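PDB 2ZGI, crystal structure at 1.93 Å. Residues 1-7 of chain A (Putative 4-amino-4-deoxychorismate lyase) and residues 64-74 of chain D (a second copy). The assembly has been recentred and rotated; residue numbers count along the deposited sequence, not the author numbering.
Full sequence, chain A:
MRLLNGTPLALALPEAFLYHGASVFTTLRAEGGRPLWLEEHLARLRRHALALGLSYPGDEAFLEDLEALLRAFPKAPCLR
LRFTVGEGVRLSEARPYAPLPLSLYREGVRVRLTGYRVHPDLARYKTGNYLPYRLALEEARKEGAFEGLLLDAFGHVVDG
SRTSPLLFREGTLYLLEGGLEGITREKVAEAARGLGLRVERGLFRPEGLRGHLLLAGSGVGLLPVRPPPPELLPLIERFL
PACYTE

Chain A 1-7: MRLLNGT
Chain D (64-74) EDLEALLRAFP

No direct hydrogen bond joins these two stretches; their polar link runs through one water, which accepts from Gly A6 N (2.9 Å) and donates to Asp D65 OD2 (2.8 Å; chi1 m). The side chains illustrate a general principle: alternate residues of an extended segment can pack on a helix largely through apolar contact. Strand 2-4 of chain A (phi/psi -139 to -108/118 to 132) runs nearly antiparallel to helix 64-72 of chain D (Leu D69 N to Asp D65 O, 3.0 Å), at 155° with axes 9.7 Å apart at closest approach. In register, CA of Met A1 lies 6.7 Å from CA of Leu D69 and CA of Gly A6 6.3 Å from CA of Asp D65.

The CA-to-CB bonds of Met A1 and Leu A3 point toward the helix, those of Arg A2 and Leu A4 away. Selenomethionine Met A1 (t, t, m) reaches across the helix, nearly at right angles to its axis: CE reaches Ala D72 CB at 3.6 Å, CG meets Leu D69 CD2 at 4.0 Å, and N sits at the ring edge of Phe D73 (chi1 m), 3.8 Å from CZ. Leu A3 (m, t) places CD1 4.2 Å from Ala D68 CB and 4.1 Å from CD2 of Leu D69 (m, t).

A type I' turn, Leu A4 to Thr A7, closes with Leu A4 N to Thr A7 O (2.8 Å) and Thr A7 N to Leu A4 O (2.9 Å). Asn A5 (44/42) precedes Gly A6 (97/-13), whose angles call for glycine: a CB would jam against Asn A5 O. Gly A6 CA approaches Asp D65 OD1 at 3.9 Å.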

# COMPACT_ATOMS: atom_id res chain seq x y z
N MSE A 1 -34.21 -17.81 -18.68
CA MSE A 1 -34.24 -19.20 -18.12
C MSE A 1 -32.94 -19.56 -17.41
O MSE A 1 -31.86 -19.24 -17.87
CB MSE A 1 -34.50 -20.23 -19.22
CG MSE A 1 -34.57 -21.67 -18.73
SE MSE A 1 -34.75 -22.96 -20.19
CE MSE A 1 -36.71 -22.83 -20.40
N ARG A 2 -33.07 -20.28 -16.30
CA ARG A 2 -31.94 -20.62 -15.44
C ARG A 2 -32.10 -22.07 -14.97
O ARG A 2 -33.13 -22.43 -14.39
CB ARG A 2 -31.93 -19.65 -14.26
CG ARG A 2 -31.00 -19.90 -13.09
CD ARG A 2 -31.16 -18.68 -12.14
NE ARG A 2 -31.11 -18.97 -10.70
CZ ARG A 2 -31.66 -18.21 -9.74
NH1 ARG A 2 -32.35 -17.12 -10.05
NH2 ARG A 2 -31.55 -18.53 -8.45
N LEU A 3 -31.08 -22.89 -15.24
CA LEU A 3 -31.08 -24.32 -14.86
C LEU A 3 -30.03 -24.68 -13.81
O LEU A 3 -28.85 -24.34 -13.96
CB LEU A 3 -30.82 -25.20 -16.09
CG LEU A 3 -31.69 -24.97 -17.33
CD1 LEU A 3 -31.10 -25.68 -18.54
CD2 LEU A 3 -33.11 -25.44 -17.04
N LEU A 4 -30.46 -25.41 -12.79
CA LEU A 4 -29.56 -26.01 -11.80
C LEU A 4 -29.47 -27.54 -11.98
O LEU A 4 -30.48 -28.24 -11.82
CB LEU A 4 -30.05 -25.71 -10.39
CG LEU A 4 -29.30 -26.33 -9.22
CD1 LEU A 4 -27.79 -26.01 -9.27
CD2 LEU A 4 -29.90 -25.86 -7.91
N ASN A 5 -28.28 -28.04 -12.29
CA ASN A 5 -28.07 -29.46 -12.61
C ASN A 5 -29.15 -30.03 -13.54
O ASN A 5 -29.63 -31.13 -13.33
CB ASN A 5 -27.95 -30.27 -11.32
CG ASN A 5 -26.89 -29.73 -10.40
OD1 ASN A 5 -25.87 -29.23 -10.88
ND2 ASN A 5 -27.11 -29.81 -9.08
N GLY A 6 -29.53 -29.25 -14.56
CA GLY A 6 -30.45 -29.70 -15.59
C GLY A 6 -31.88 -29.28 -15.37
O GLY A 6 -32.71 -29.37 -16.28
N THR A 7 -32.18 -28.80 -14.16
CA THR A 7 -33.55 -28.49 -13.76
C THR A 7 -33.80 -26.98 -13.58
O THR A 7 -33.07 -26.31 -12.85
CB THR A 7 -33.88 -29.24 -12.45
OG1 THR A 7 -33.82 -30.64 -12.71
CG2 THR A 7 -35.26 -28.86 -11.93
N GLU D 64 -25.88 -30.03 -23.11
CA GLU D 64 -27.29 -30.37 -22.86
C GLU D 64 -28.07 -29.15 -22.37
O GLU D 64 -29.12 -28.80 -22.90
CB GLU D 64 -27.35 -31.43 -21.78
CG GLU D 64 -28.36 -32.52 -21.96
CD GLU D 64 -28.01 -33.72 -21.09
OE1 GLU D 64 -27.23 -34.58 -21.53
OE2 GLU D 64 -28.49 -33.77 -19.93
N ASP D 65 -27.53 -28.49 -21.35
CA ASP D 65 -28.11 -27.24 -20.86
C ASP D 65 -28.27 -26.24 -21.98
O ASP D 65 -29.32 -25.57 -22.10
CB ASP D 65 -27.23 -26.62 -19.77
CG ASP D 65 -27.27 -27.41 -18.49
OD1 ASP D 65 -28.14 -28.31 -18.37
OD2 ASP D 65 -26.45 -27.10 -17.59
N LEU D 66 -27.23 -26.12 -22.80
CA LEU D 66 -27.20 -25.11 -23.84
C LEU D 66 -28.33 -25.27 -24.85
O LEU D 66 -29.00 -24.27 -25.19
CB LEU D 66 -25.82 -25.03 -24.49
CG LEU D 66 -25.52 -23.95 -25.53
CD1 LEU D 66 -25.95 -22.52 -25.08
CD2 LEU D 66 -24.03 -24.00 -25.87
N GLU D 67 -28.58 -26.51 -25.30
CA GLU D 67 -29.70 -26.79 -26.22
C GLU D 67 -31.03 -26.30 -25.67
O GLU D 67 -31.81 -25.64 -26.37
CB GLU D 67 -29.85 -28.30 -26.51
CG GLU D 67 -28.55 -29.08 -26.72
CD GLU D 67 -28.80 -30.56 -26.99
OE1 GLU D 67 -29.94 -30.88 -27.44
OE2 GLU D 67 -27.87 -31.38 -26.74
N ALA D 68 -31.29 -26.63 -24.40
CA ALA D 68 -32.51 -26.21 -23.71
C ALA D 68 -32.64 -24.69 -23.67
O ALA D 68 -33.72 -24.15 -23.92
CB ALA D 68 -32.56 -26.79 -22.30
N LEU D 69 -31.54 -24.01 -23.35
CA LEU D 69 -31.57 -22.56 -23.24
C LEU D 69 -31.89 -21.92 -24.58
O LEU D 69 -32.72 -21.01 -24.67
CB LEU D 69 -30.25 -22.01 -22.67
CG LEU D 69 -29.83 -22.43 -21.25
CD1 LEU D 69 -28.45 -21.92 -20.92
CD2 LEU D 69 -30.86 -21.97 -20.18
N LEU D 70 -31.20 -22.39 -25.62
CA LEU D 70 -31.39 -21.90 -26.99
C LEU D 70 -32.81 -22.17 -27.52
O LEU D 70 -33.37 -21.35 -28.28
CB LEU D 70 -30.35 -22.55 -27.90
CG LEU D 70 -29.05 -21.82 -28.26
CD1 LEU D 70 -28.69 -20.66 -27.37
CD2 LEU D 70 -27.87 -22.76 -28.39
N ARG D 71 -33.37 -23.30 -27.13
CA ARG D 71 -34.75 -23.63 -27.46
C ARG D 71 -35.75 -22.70 -26.81
O ARG D 71 -36.79 -22.41 -27.39
CB ARG D 71 -35.05 -25.09 -27.14
CG ARG D 71 -34.53 -25.97 -28.27
CD ARG D 71 -34.27 -27.39 -27.86
NE ARG D 71 -33.84 -28.17 -29.02
CZ ARG D 71 -34.05 -29.48 -29.17
NH1 ARG D 71 -34.70 -30.15 -28.23
NH2 ARG D 71 -33.61 -30.10 -30.26
N ALA D 72 -35.41 -22.18 -25.63
CA ALA D 72 -36.28 -21.28 -24.90
C ALA D 72 -36.33 -19.88 -25.50
O ALA D 72 -37.26 -19.11 -25.21
CB ALA D 72 -35.86 -21.20 -23.44
N PHE D 73 -35.36 -19.54 -26.36
CA PHE D 73 -35.29 -18.21 -26.98
C PHE D 73 -35.07 -18.26 -28.48
O PHE D 73 -34.09 -17.68 -28.98
CB PHE D 73 -34.17 -17.38 -26.36
CG PHE D 73 -34.38 -17.07 -24.91
CD1 PHE D 73 -35.12 -15.95 -24.54
CD2 PHE D 73 -33.82 -17.87 -23.93
CE1 PHE D 73 -35.32 -15.66 -23.20
CE2 PHE D 73 -34.01 -17.58 -22.59
CZ PHE D 73 -34.76 -16.48 -22.22
N PRO D 74 -36.01 -18.90 -29.22
CA PRO D 74 -35.76 -19.16 -30.65
C PRO D 74 -35.79 -17.88 -31.50
O PRO D 74 -35.27 -17.86 -32.62
CB PRO D 74 -36.92 -20.10 -31.03
CG PRO D 74 -38.05 -19.62 -30.13
CD PRO D 74 -37.39 -19.24 -28.82
O HOH W 1 -27.91 -26.89 -15.17